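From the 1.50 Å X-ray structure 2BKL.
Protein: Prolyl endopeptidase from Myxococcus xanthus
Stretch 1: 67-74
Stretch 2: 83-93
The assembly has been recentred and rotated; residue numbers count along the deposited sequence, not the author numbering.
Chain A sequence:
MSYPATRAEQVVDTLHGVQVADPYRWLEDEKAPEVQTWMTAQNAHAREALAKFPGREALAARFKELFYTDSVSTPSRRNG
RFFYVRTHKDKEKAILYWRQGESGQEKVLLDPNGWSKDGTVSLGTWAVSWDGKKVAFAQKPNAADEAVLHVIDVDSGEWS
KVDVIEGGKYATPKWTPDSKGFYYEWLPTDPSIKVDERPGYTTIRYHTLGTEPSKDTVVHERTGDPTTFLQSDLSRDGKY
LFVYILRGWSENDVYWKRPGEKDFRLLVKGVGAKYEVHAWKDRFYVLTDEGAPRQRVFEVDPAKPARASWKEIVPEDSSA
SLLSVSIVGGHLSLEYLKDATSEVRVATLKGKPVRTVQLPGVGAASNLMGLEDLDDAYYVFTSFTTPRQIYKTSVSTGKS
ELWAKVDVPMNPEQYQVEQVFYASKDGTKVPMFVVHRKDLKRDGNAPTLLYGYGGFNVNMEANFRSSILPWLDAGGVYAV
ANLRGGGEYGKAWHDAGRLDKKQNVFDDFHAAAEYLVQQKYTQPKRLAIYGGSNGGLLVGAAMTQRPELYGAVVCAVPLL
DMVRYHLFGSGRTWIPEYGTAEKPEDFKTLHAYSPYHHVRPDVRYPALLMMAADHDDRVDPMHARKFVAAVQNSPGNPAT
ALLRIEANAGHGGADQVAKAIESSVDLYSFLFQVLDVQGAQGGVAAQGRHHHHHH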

# COMPACT_ATOMS: atom_id res chain seq x y z
N PHE A 67 -7.75 16.75 -10.04
CA PHE A 67 -7.06 15.46 -10.26
C PHE A 67 -6.10 15.46 -11.44
O PHE A 67 -5.19 14.63 -11.49
N TYR A 68 -6.33 16.32 -12.43
CA TYR A 68 -5.36 16.46 -13.53
C TYR A 68 -4.34 17.47 -13.07
O TYR A 68 -4.69 18.62 -12.79
N THR A 69 -3.09 17.05 -12.91
CA THR A 69 -2.05 17.93 -12.43
C THR A 69 -0.80 17.84 -13.30
O THR A 69 -0.62 16.90 -14.08
N ASP A 70 0.04 18.85 -13.13
CA ASP A 70 1.41 18.85 -13.59
C ASP A 70 2.24 18.47 -12.38
O ASP A 70 2.24 19.19 -11.38
N SER A 71 2.91 17.34 -12.44
CA SER A 71 3.77 16.93 -11.36
C SER A 71 5.00 16.25 -11.95
O SER A 71 5.03 15.86 -13.13
N VAL A 72 6.03 16.18 -11.13
CA VAL A 72 7.25 15.43 -11.48
C VAL A 72 7.73 14.65 -10.26
O VAL A 72 7.63 15.17 -9.12
N SER A 73 8.21 13.42 -10.48
CA SER A 73 8.76 12.51 -9.45
C SER A 73 10.20 12.90 -9.14
O SER A 73 10.83 13.59 -9.91
N THR A 74 10.72 12.41 -8.02
CA THR A 74 12.17 12.49 -7.81
C THR A 74 12.92 11.77 -8.93
O THR A 74 12.44 10.73 -9.42
N PHE A 83 16.18 10.34 -15.03
CA PHE A 83 14.99 9.61 -15.41
C PHE A 83 13.92 9.87 -14.37
O PHE A 83 14.18 9.79 -13.17
N TYR A 84 12.70 10.18 -14.79
CA TYR A 84 11.68 10.65 -13.87
C TYR A 84 10.32 10.60 -14.55
O TYR A 84 10.23 10.69 -15.78
N VAL A 85 9.29 10.43 -13.75
CA VAL A 85 7.93 10.39 -14.23
C VAL A 85 7.26 11.76 -14.08
O VAL A 85 7.45 12.45 -13.08
N ARG A 86 6.46 12.15 -15.08
CA ARG A 86 5.63 13.34 -14.99
C ARG A 86 4.17 12.98 -15.16
O ARG A 86 3.83 12.05 -15.86
N THR A 87 3.31 13.76 -14.52
CA THR A 87 1.93 13.82 -14.97
C THR A 87 1.71 15.14 -15.69
O THR A 87 2.36 16.14 -15.41
N HIS A 88 0.76 15.12 -16.61
CA HIS A 88 0.32 16.30 -17.37
C HIS A 88 -1.20 16.45 -17.20
O HIS A 88 -1.91 15.49 -16.90
N LYS A 89 -1.71 17.66 -17.41
CA LYS A 89 -3.13 17.93 -17.19
C LYS A 89 -4.00 17.34 -18.27
O LYS A 89 -5.22 17.31 -18.10
N ASP A 90 -3.40 16.89 -19.38
CA ASP A 90 -4.15 16.36 -20.52
C ASP A 90 -3.84 14.91 -20.84
O ASP A 90 -4.03 14.44 -21.96
N LYS A 91 -3.39 14.17 -19.82
CA LYS A 91 -3.06 12.76 -19.97
C LYS A 91 -3.70 11.93 -18.84
O LYS A 91 -3.79 12.35 -17.68
N GLU A 92 -4.06 10.70 -19.18
CA GLU A 92 -4.73 9.79 -18.25
C GLU A 92 -3.78 9.01 -17.34
O GLU A 92 -4.21 8.57 -16.27
N LYS A 93 -2.53 8.84 -17.76
CA LYS A 93 -1.49 8.12 -17.04
C LYS A 93 -0.21 8.94 -17.05
O LYS A 93 0.04 9.69 -18.00

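Side-chain packing between residues 67-74 and 83-93 of the prolyl endopeptidase chain, which run antiparallel and bury 704 Å² between them. The frame is a short ladder: S71 N donates to T87 O (3.3 Å), T87 N to S71 O (3.0 Å), and S73 N to V85 O (2.9 Å).

S71 and T87 form the hydrogen-bonded pair, and their side chains share one face of the sheet. Both adopt chi1 p (75° and 60°), and their hydroxyls meet in a short hydrogen bond, S71 OG to T87 OG1, of 2.6 Å, in which either could be the donor. T69, also p (70°), directs its CA-to-CB bond away from the second stretch, yet T69 OG1 still lies 3.1 Å from T87 OG1, and T69 O lies 3.0 Å from the same T87 OG1, so polar atoms crowd around this threonine. Water 3 extends the group, hydrogen-bonding S71 OG (2.9 Å) and donating to V85 O (3.1 Å).

V72 and R86, the non-hydrogen-bonded pair, occupy the other face. With V72 at chi1 65° (p), its CG2 packs 3.6 Å from Y84 CD2 and also lies over one face of the R86 guanidinium. R86 is m at chi1 and t at chi2 and chi3; this extended chain carries the guanidinium past V72, bringing R86 NH1 to 3.9 Å from V72 CB. R86 NH1 also donates to water 4 (3.0 Å), which in turn lies 2.8 Å from S71 O. Y84 points toward the first stretch at CB, but its p rotamer (51°) leads the ring end away.

S73, p at 79°, uses its hydroxyl in place of a backbone acceptor: V85 N donates to S73 OG (3.0 Å), while S73 OG donates to T74 O (2.9 Å). The side chain thereby extends the strand pairing.

At the other end, Y68 points toward the second stretch. Its m rotamer (-73°) lays the ring along the H88-K91 beta turn, with Y68 CD1 3.3 Å from K89 O and Y68 CE1 3.7 Å from K91 O at the ring edge. Beyond the turn, E92 folds back through m, m chi angles to accept a very short hydrogen bond, Y68 OH to E92 OE2, of 2.4 Å.

D70 starts away, but its m rotamer (-69°) returns the carboxylate: D70 OD2 lies 3.4 Å from K89 CE and 4.5 Å from K89 NZ, beyond a salt bridge. Water 2 joins D70 OD1 and H88 ND1, at 2.7 Å from each, while water 1 accepts from T69 N (3.1 Å) and donates to H88 O (2.8 Å).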

# COMPACT_ATOMS: atom_id res chain seq x y z
CB PHE A 67 -8.05 14.30 -10.45
CG PHE A 67 -8.76 13.86 -9.21
CD1 PHE A 67 -8.66 14.55 -8.00
CD2 PHE A 67 -9.57 12.76 -9.28
CE1 PHE A 67 -9.34 14.07 -6.86
CE2 PHE A 67 -10.26 12.29 -8.16
CZ PHE A 67 -10.15 12.97 -6.96
CB TYR A 68 -6.05 16.90 -14.81
CG TYR A 68 -6.89 15.83 -15.47
CD1 TYR A 68 -6.30 14.79 -16.18
CD2 TYR A 68 -8.29 15.85 -15.39
CE1 TYR A 68 -7.07 13.81 -16.80
CE2 TYR A 68 -9.07 14.89 -15.99
CZ TYR A 68 -8.49 13.85 -16.68
OH TYR A 68 -9.29 12.87 -17.26
CB THR A 69 -1.60 17.58 -10.99
OG1 THR A 69 -0.89 16.34 -11.02
CG2 THR A 69 -2.78 17.33 -10.08
CB ASP A 70 1.83 20.24 -14.05
CG ASP A 70 1.14 20.65 -15.29
OD1 ASP A 70 1.23 19.91 -16.29
OD2 ASP A 70 0.44 21.70 -15.36
CB SER A 71 3.04 15.99 -10.43
OG SER A 71 2.90 14.68 -10.99
CB VAL A 72 8.35 16.35 -12.01
CG1 VAL A 72 8.83 17.32 -10.95
CG2 VAL A 72 9.52 15.53 -12.56
CB SER A 73 8.75 11.01 -9.90
OG SER A 73 9.85 10.62 -10.81
CB THR A 74 12.62 11.88 -6.46
OG1 THR A 74 12.17 10.54 -6.32
CG2 THR A 74 12.00 12.60 -5.30
CB PHE A 83 15.25 8.10 -15.45
CG PHE A 83 16.28 7.69 -16.46
CD1 PHE A 83 17.63 7.85 -16.22
CD2 PHE A 83 15.90 7.20 -17.69
CE1 PHE A 83 18.58 7.50 -17.18
CE2 PHE A 83 16.86 6.84 -18.64
CZ PHE A 83 18.16 7.00 -18.37
CB TYR A 84 12.01 12.08 -13.35
CG TYR A 84 12.30 13.01 -14.50
CD1 TYR A 84 13.58 13.11 -15.01
CD2 TYR A 84 11.29 13.72 -15.13
CE1 TYR A 84 13.86 13.90 -16.08
CE2 TYR A 84 11.56 14.52 -16.21
CZ TYR A 84 12.85 14.60 -16.69
OH TYR A 84 13.17 15.38 -17.77
CB VAL A 85 7.17 9.31 -13.47
CG1 VAL A 85 5.70 9.37 -13.75
CG2 VAL A 85 7.72 7.93 -13.87
CB ARG A 86 5.94 14.33 -16.12
CG ARG A 86 7.31 15.02 -16.06
CD ARG A 86 7.43 16.14 -17.09
NE ARG A 86 8.71 16.83 -17.11
CZ ARG A 86 9.04 17.85 -16.32
NH1 ARG A 86 8.21 18.27 -15.39
NH2 ARG A 86 10.24 18.41 -16.45
CB THR A 87 0.92 13.73 -13.82
OG1 THR A 87 1.11 14.81 -12.88
CG2 THR A 87 1.07 12.43 -13.03
CB HIS A 88 0.66 16.17 -18.87
CG HIS A 88 2.12 16.02 -19.17
ND1 HIS A 88 3.06 16.93 -18.78
CD2 HIS A 88 2.79 15.07 -19.87
CE1 HIS A 88 4.26 16.54 -19.19
NE2 HIS A 88 4.12 15.41 -19.85
CB LYS A 89 -3.39 19.43 -17.08
CG LYS A 89 -2.82 20.04 -15.84
CD LYS A 89 -3.46 21.37 -15.53
CE LYS A 89 -2.80 22.03 -14.36
NZ LYS A 89 -3.60 23.20 -13.92
CB ASP A 90 -3.96 17.25 -21.76
CG ASP A 90 -2.51 17.31 -22.24
OD1 ASP A 90 -1.56 16.84 -21.56
OD2 ASP A 90 -2.23 17.86 -23.32
CB LYS A 91 -1.54 12.55 -19.96
CG LYS A 91 -0.76 13.31 -21.02
CD LYS A 91 -1.01 12.78 -22.41
CE LYS A 91 0.06 13.32 -23.39
NZ LYS A 91 -0.28 13.07 -24.80
CB GLU A 92 -5.64 8.83 -19.01
CG GLU A 92 -6.84 9.54 -19.65
CD GLU A 92 -7.73 10.16 -18.62
OE1 GLU A 92 -8.07 9.44 -17.70
OE2 GLU A 92 -8.09 11.34 -18.75
CB LYS A 93 -1.21 6.77 -17.73
CG LYS A 93 -2.37 5.80 -17.71
CD LYS A 93 -1.96 4.50 -18.41
CE LYS A 93 -3.08 3.55 -18.65
NZ LYS A 93 -3.63 3.03 -17.38
O HOH W 1 -2.74 14.32 -14.44
O HOH W 2 3.53 18.59 -16.75
O HOH W 3 4.90 12.66 -11.31
O HOH W 4 5.22 17.95 -15.02